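Long-range contact in CrtC domain-containing protein (PDB 7A0Q), which probably hydrates the phytoalexin kievitone, acting as a lyase-class kievitone hydratase with a fold of paired lipocalin-like domains: residues P227-S239 with E246-E258. Sequence-based numbering, arbitrary orientation.
Sequences PSTEYKISAWIFS and ETRFATIRGANDE. With NAG (2-acetamido-2-deoxy-beta-D-glucopyranose), chain C.
K232 and R253 open a ladder of antiparallel pairs that makes strands 232-239 and 246-253 a β hairpin, the second and third strands of the closed eight-stranded lipocalin-like barrel. Their axes run at 164°. Four hydrogen-bonded pairs, K232/R253, S234/T251, W236/F249 and F238/T247, exchange two N-H···O=C bonds each; S234 N to T251 O, for one, measures 2.9 Å. The backbone groups of the intervening residues face the flanking strands: I233, A235 and I237 bond strand 218-225, and R248 and A250 bond strand 259-275.

The polar side chains on the W236 face find partners on strands 158-168 and 171-189, besides W221 and H225 of the barrel's own strand 218-225. S234 OG is shared by N160 OD1 and W221 NE1, W236 NE1 reaches E175, and T251 OG1 accepts from the backbone N of G161. One water bridges the strands, donating a hydrogen bond to S234 O (2.7 Å) and accepting one from T251 OG1 (2.7 Å), so S234 O serves both T251 N and the water. R253 is satisfied at both terminal nitrogens: NH1 meets G156 O, while NH2 gives to E230 O at 2.8 Å (N-H···O 153°) and salt-bridges E31. Bends at chi2 and chi3 turn one guanidinium face to K232 CG, 3.5 Å above its plane and offset toward the rim; K232 NZ turns away to H225. Farther along this face T247 CB stands over the F238 ring, 3.8 Å from its centroid and 18° off the normal.

On the opposite face, I233 and I252 lie alongside each other, and A250 CB touches A235 CB. S239 OG closes the pairing, donating 2.8 Å to the syn lone pair of E246 OE1.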
loop_
_atom_site.group_PDB
_atom_site.type_symbol
_atom_site.label_atom_id
_atom_site.label_comp_id
_atom_site.label_asym_id
_atom_site.label_seq_id
_atom_site.Cartn_x
_atom_site.Cartn_y
_atom_site.Cartn_z
ATOM N N PRO A 227 -6.213 0.030 -15.532
ATOM C CA PRO A 227 -5.551 0.972 -16.458
ATOM C C PRO A 227 -6.448 1.626 -17.500
ATOM O O PRO A 227 -6.135 2.740 -17.941
ATOM C CB PRO A 227 -4.480 0.095 -17.120
ATOM C CG PRO A 227 -4.132 -0.916 -16.065
ATOM C CD PRO A 227 -5.408 -1.180 -15.291
ATOM N N SER A 228 -7.545 1.004 -17.908
ATOM C CA SER A 228 -8.370 1.723 -18.879
ATOM C C SER A 228 -9.164 2.883 -18.269
ATOM O O SER A 228 -9.881 3.573 -19.005
ATOM C CB SER A 228 -9.323 0.749 -19.569
ATOM O OG SER A 228 -10.164 0.099 -18.627
ATOM N N THR A 229 -9.058 3.124 -16.962
ATOM C CA THR A 229 -9.974 4.007 -16.254
ATOM C C THR A 229 -9.214 4.838 -15.233
ATOM O O THR A 229 -8.029 4.625 -14.984
ATOM C CB THR A 229 -11.065 3.229 -15.506
ATOM O OG1 THR A 229 -10.474 2.579 -14.369
ATOM C CG2 THR A 229 -11.738 2.181 -16.408
ATOM N N GLU A 230 -9.940 5.760 -14.601
ATOM C CA GLU A 230 -9.420 6.537 -13.484
ATOM C C GLU A 230 -9.768 5.926 -12.128
ATOM O O GLU A 230 -9.535 6.566 -11.099
ATOM C CB GLU A 230 -9.946 7.966 -13.547
ATOM C CG GLU A 230 -9.419 8.739 -14.739
ATOM C CD GLU A 230 -9.747 10.208 -14.660
ATOM O OE1 GLU A 230 -10.135 10.787 -15.698
ATOM O OE2 GLU A 230 -9.617 10.786 -13.557
ATOM N N TYR A 231 -10.304 4.707 -12.100
ATOM C CA TYR A 231 -10.702 4.092 -10.839
ATOM C C TYR A 231 -9.492 3.635 -10.031
ATOM O O TYR A 231 -8.642 2.887 -10.524
ATOM C CB TYR A 231 -11.608 2.889 -11.112
ATOM C CG TYR A 231 -12.985 3.239 -11.623
ATOM C CD1 TYR A 231 -13.809 4.115 -10.922
ATOM C CD2 TYR A 231 -13.466 2.689 -12.808
ATOM C CE1 TYR A 231 -15.083 4.433 -11.382
ATOM C CE2 TYR A 231 -14.739 3.006 -13.276
ATOM C CZ TYR A 231 -15.540 3.872 -12.555
ATOM O OH TYR A 231 -16.810 4.186 -13.014
ATOM N N LYS A 232 -9.434 4.057 -8.770
ATOM C CA LYS A 232 -8.425 3.584 -7.830
ATOM C C LYS A 232 -9.163 3.056 -6.613
ATOM O O LYS A 232 -9.991 3.767 -6.031
ATOM C CB LYS A 232 -7.448 4.703 -7.436
ATOM C CG LYS A 232 -6.751 5.390 -8.618
ATOM C CD LYS A 232 -5.914 4.382 -9.416
ATOM C CE LYS A 232 -5.229 5.038 -10.599
ATOM N NZ LYS A 232 -4.538 4.029 -11.475
ATOM N N ILE A 233 -8.881 1.814 -6.237
ATOM C CA ILE A 233 -9.673 1.109 -5.236
ATOM C C ILE A 233 -8.805 0.796 -4.026
ATOM O O ILE A 233 -7.728 0.207 -4.163
ATOM C CB ILE A 233 -10.268 -0.187 -5.801
ATOM C CG1 ILE A 233 -11.081 0.129 -7.051
ATOM C CG2 ILE A 233 -11.114 -0.895 -4.728
ATOM C CD1 ILE A 233 -11.604 -1.099 -7.746
ATOM N N SER A 234 -9.310 1.140 -2.841
ATOM C CA SER A 234 -8.665 0.824 -1.569
ATOM C C SER A 234 -9.701 0.096 -0.722
ATOM O O SER A 234 -10.679 0.703 -0.286
ATOM C CB SER A 234 -8.178 2.107 -0.888
ATOM O OG SER A 234 -7.667 1.880 0.410
ATOM N N ALA A 235 -9.524 -1.215 -0.531
ATOM C CA ALA A 235 -10.578 -2.062 0.022
ATOM C C ALA A 235 -10.092 -2.774 1.273
ATOM O O ALA A 235 -9.016 -3.380 1.268
ATOM C CB ALA A 235 -11.044 -3.099 -1.011
ATOM N N TRP A 236 -10.918 -2.756 2.319
ATOM C CA TRP A 236 -10.574 -3.353 3.606
ATOM C C TRP A 236 -11.564 -4.450 3.978
ATOM O O TRP A 236 -12.781 -4.264 3.868
ATOM C CB TRP A 236 -10.597 -2.311 4.729
ATOM C CG TRP A 236 -9.455 -1.326 4.731
ATOM C CD1 TRP A 236 -9.432 -0.104 4.135
ATOM C CD2 TRP A 236 -8.213 -1.470 5.421
ATOM N NE1 TRP A 236 -8.221 0.525 4.386
ATOM C CE2 TRP A 236 -7.457 -0.298 5.176
ATOM C CE3 TRP A 236 -7.652 -2.487 6.208
ATOM C CZ2 TRP A 236 -6.182 -0.112 5.708
ATOM C CZ3 TRP A 236 -6.392 -2.297 6.739
ATOM C CH2 TRP A 236 -5.666 -1.119 6.485
ATOM N N ILE A 237 -11.040 -5.563 4.498
ATOM C CA ILE A 237 -11.871 -6.647 5.036
ATOM C C ILE A 237 -11.286 -7.068 6.380
ATOM O O ILE A 237 -10.105 -7.418 6.462
ATOM C CB ILE A 237 -11.943 -7.852 4.083
ATOM C CG1 ILE A 237 -12.343 -7.413 2.674
ATOM C CG2 ILE A 237 -12.931 -8.886 4.621
ATOM C CD1 ILE A 237 -11.146 -7.182 1.765
ATOM N N PHE A 238 -12.109 -7.040 7.430
ATOM C CA PHE A 238 -11.686 -7.508 8.752
ATOM C C PHE A 238 -12.905 -7.551 9.658
ATOM O O PHE A 238 -13.925 -6.922 9.382
ATOM C CB PHE A 238 -10.586 -6.629 9.379
ATOM C CG PHE A 238 -10.949 -5.163 9.476
ATOM C CD1 PHE A 238 -11.679 -4.685 10.556
ATOM C CD2 PHE A 238 -10.543 -4.263 8.492
ATOM C CE1 PHE A 238 -12.017 -3.345 10.664
ATOM C CE2 PHE A 238 -10.882 -2.908 8.585
ATOM C CZ PHE A 238 -11.614 -2.447 9.674
ATOM N N SER A 239 -12.778 -8.287 10.757
ATOM C CA SER A 239 -13.859 -8.372 11.730
ATOM C C SER A 239 -13.736 -7.278 12.780
ATOM O O SER A 239 -12.629 -6.911 13.191
ATOM C CB SER A 239 -13.851 -9.734 12.418
ATOM O OG SER A 239 -14.016 -10.776 11.481
ATOM N N GLU A 246 -18.925 -7.221 10.694
ATOM C CA GLU A 246 -17.882 -7.529 9.725
ATOM C C GLU A 246 -17.654 -6.307 8.848
ATOM O O GLU A 246 -18.589 -5.813 8.209
ATOM C CB GLU A 246 -18.260 -8.734 8.866
ATOM C CG GLU A 246 -18.255 -10.072 9.616
ATOM C CD GLU A 246 -16.877 -10.444 10.164
ATOM O OE1 GLU A 246 -15.860 -10.132 9.508
ATOM O OE2 GLU A 246 -16.815 -11.054 11.255
ATOM N N THR A 247 -16.412 -5.829 8.809
ATOM C CA THR A 247 -16.053 -4.725 7.930
ATOM C C THR A 247 -15.618 -5.280 6.580
ATOM O O THR A 247 -14.755 -6.161 6.504
ATOM C CB THR A 247 -14.956 -3.872 8.569
ATOM O OG1 THR A 247 -15.490 -3.248 9.747
ATOM C CG2 THR A 247 -14.470 -2.785 7.593
ATOM N N ARG A 248 -16.264 -4.813 5.513
ATOM C CA ARG A 248 -15.965 -5.335 4.182
ATOM C C ARG A 248 -16.411 -4.264 3.186
ATOM O O ARG A 248 -17.595 -4.183 2.845
ATOM C CB ARG A 248 -16.654 -6.681 3.943
ATOM C CG ARG A 248 -18.107 -6.756 4.437
ATOM C CD ARG A 248 -18.706 -8.148 4.233
ATOM N NE ARG A 248 -20.112 -8.194 4.645
ATOM C CZ ARG A 248 -21.137 -7.840 3.878
ATOM N NH1 ARG A 248 -20.942 -7.403 2.640
ATOM N NH2 ARG A 248 -22.373 -7.925 4.350
ATOM N N PHE A 249 -15.470 -3.425 2.756
ATOM C CA PHE A 249 -15.892 -2.275 1.967
ATOM C C PHE A 249 -14.731 -1.767 1.124
ATOM O O PHE A 249 -13.560 -2.031 1.403
ATOM C CB PHE A 249 -16.461 -1.151 2.859
ATOM C CG PHE A 249 -15.412 -0.251 3.479
ATOM C CD1 PHE A 249 -14.510 -0.741 4.420
ATOM C CD2 PHE A 249 -15.332 1.088 3.114
ATOM C CE1 PHE A 249 -13.545 0.109 4.996
ATOM C CE2 PHE A 249 -14.387 1.931 3.681
ATOM C CZ PHE A 249 -13.493 1.444 4.612
ATOM N N ALA A 250 -15.092 -1.049 0.065
ATOM C CA ALA A 250 -14.131 -0.396 -0.806
ATOM C C ALA A 250 -14.394 1.099 -0.805
ATOM O O ALA A 250 -15.551 1.535 -0.831
ATOM C CB ALA A 250 -14.224 -0.946 -2.243
ATOM N N THR A 251 -13.305 1.878 -0.774
ATOM C CA THR A 251 -13.331 3.278 -1.175
ATOM C C THR A 251 -12.755 3.343 -2.581
ATOM O O THR A 251 -11.644 2.869 -2.826
ATOM C CB THR A 251 -12.523 4.171 -0.232
ATOM O OG1 THR A 251 -12.967 3.993 1.125
ATOM C CG2 THR A 251 -12.699 5.636 -0.639
ATOM N N ILE A 252 -13.527 3.882 -3.506
ATOM C CA ILE A 252 -13.109 3.958 -4.895
ATOM C C ILE A 252 -13.054 5.421 -5.286
ATOM O O ILE A 252 -14.067 6.122 -5.220
ATOM C CB ILE A 252 -14.059 3.185 -5.820
ATOM C CG1 ILE A 252 -14.173 1.728 -5.356
ATOM C CG2 ILE A 252 -13.572 3.329 -7.276
ATOM C CD1 ILE A 252 -15.087 0.866 -6.225
ATOM N N ARG A 253 -11.870 5.884 -5.685
ATOM C CA ARG A 253 -11.732 7.211 -6.255
ATOM C C ARG A 253 -11.871 7.087 -7.762
ATOM O O ARG A 253 -11.170 6.287 -8.383
ATOM C CB ARG A 253 -10.381 7.826 -5.890
ATOM C CG ARG A 253 -10.226 9.269 -6.355
ATOM C CD ARG A 253 -8.825 9.495 -6.952
ATOM N NE ARG A 253 -8.705 8.933 -8.298
ATOM C CZ ARG A 253 -7.579 8.930 -9.015
ATOM N NH1 ARG A 253 -6.449 9.440 -8.521
ATOM N NH2 ARG A 253 -7.574 8.409 -10.236
ATOM N N GLY A 254 -12.792 7.847 -8.333
ATOM C CA GLY A 254 -12.961 7.900 -9.768
ATOM C C GLY A 254 -12.372 9.163 -10.362
ATOM O O GLY A 254 -11.354 9.689 -9.892
ATOM N N ALA A 255 -13.012 9.642 -11.424
ATOM C CA ALA A 255 -12.651 10.908 -12.036
ATOM C C ALA A 255 -13.258 12.069 -11.256
ATOM O O ALA A 255 -14.251 11.917 -10.542
ATOM C CB ALA A 255 -13.129 10.948 -13.492
ATOM N N ASN A 256 -12.644 13.246 -11.401
ATOM C CA ASN A 256 -13.221 14.497 -10.904
ATOM C C ASN A 256 -13.493 14.452 -9.397
ATOM O O ASN A 256 -14.460 15.045 -8.915
ATOM C CB ASN A 256 -14.496 14.844 -11.683
ATOM C CG ASN A 256 -14.249 14.928 -13.189
ATOM O OD1 ASN A 256 -13.501 15.788 -13.653
ATOM N ND2 ASN A 256 -14.871 14.034 -13.950
ATOM N N ASP A 257 -12.621 13.764 -8.651
ATOM C CA ASP A 257 -12.678 13.578 -7.195
ATOM C C ASP A 257 -13.824 12.665 -6.742
ATOM O O ASP A 257 -14.007 12.488 -5.524
ATOM C CB ASP A 257 -12.831 14.892 -6.407
ATOM C CG ASP A 257 -11.859 15.979 -6.833
ATOM O OD1 ASP A 257 -10.979 15.738 -7.685
ATOM O OD2 ASP A 257 -11.995 17.098 -6.294
ATOM N N GLU A 258 -14.625 12.118 -7.654
ATOM C CA GLU A 258 -15.787 11.334 -7.228
ATOM C C GLU A 258 -15.344 10.131 -6.395
ATOM O O GLU A 258 -14.401 9.424 -6.755
ATOM C CB GLU A 258 -16.583 10.879 -8.454
ATOM C CG GLU A 258 -17.160 12.040 -9.274
ATOM C CD GLU A 258 -17.464 11.661 -10.715
ATOM O OE1 GLU A 258 -17.557 10.448 -11.020
ATOM O OE2 GLU A 258 -17.605 12.583 -11.543
HETATM C C1 NAG C . -8.505 -13.305 9.515
HETATM C C2 NAG C . -9.004 -13.523 8.097
HETATM C C3 NAG C . -9.989 -14.693 8.058
HETATM C C4 NAG C . -9.425 -15.938 8.733
HETATM C C5 NAG C . -8.833 -15.622 10.099
HETATM C C6 NAG C . -8.032 -16.774 10.658
HETATM C C7 NAG C . -9.211 -11.655 6.511
HETATM C C8 NAG C . -10.047 -10.488 6.091
HETATM N N2 NAG C . -9.650 -12.330 7.575
HETATM O O3 NAG C . -10.298 -14.975 6.696
HETATM O O4 NAG C . -10.495 -16.851 8.954
HETATM O O5 NAG C . -7.924 -14.515 10.009
HETATM O O6 NAG C . -6.979 -17.129 9.771
HETATM O O7 NAG C . -8.174 -11.957 5.930
HETATM O O HOH W 1 -11.400 2.010 1.979
#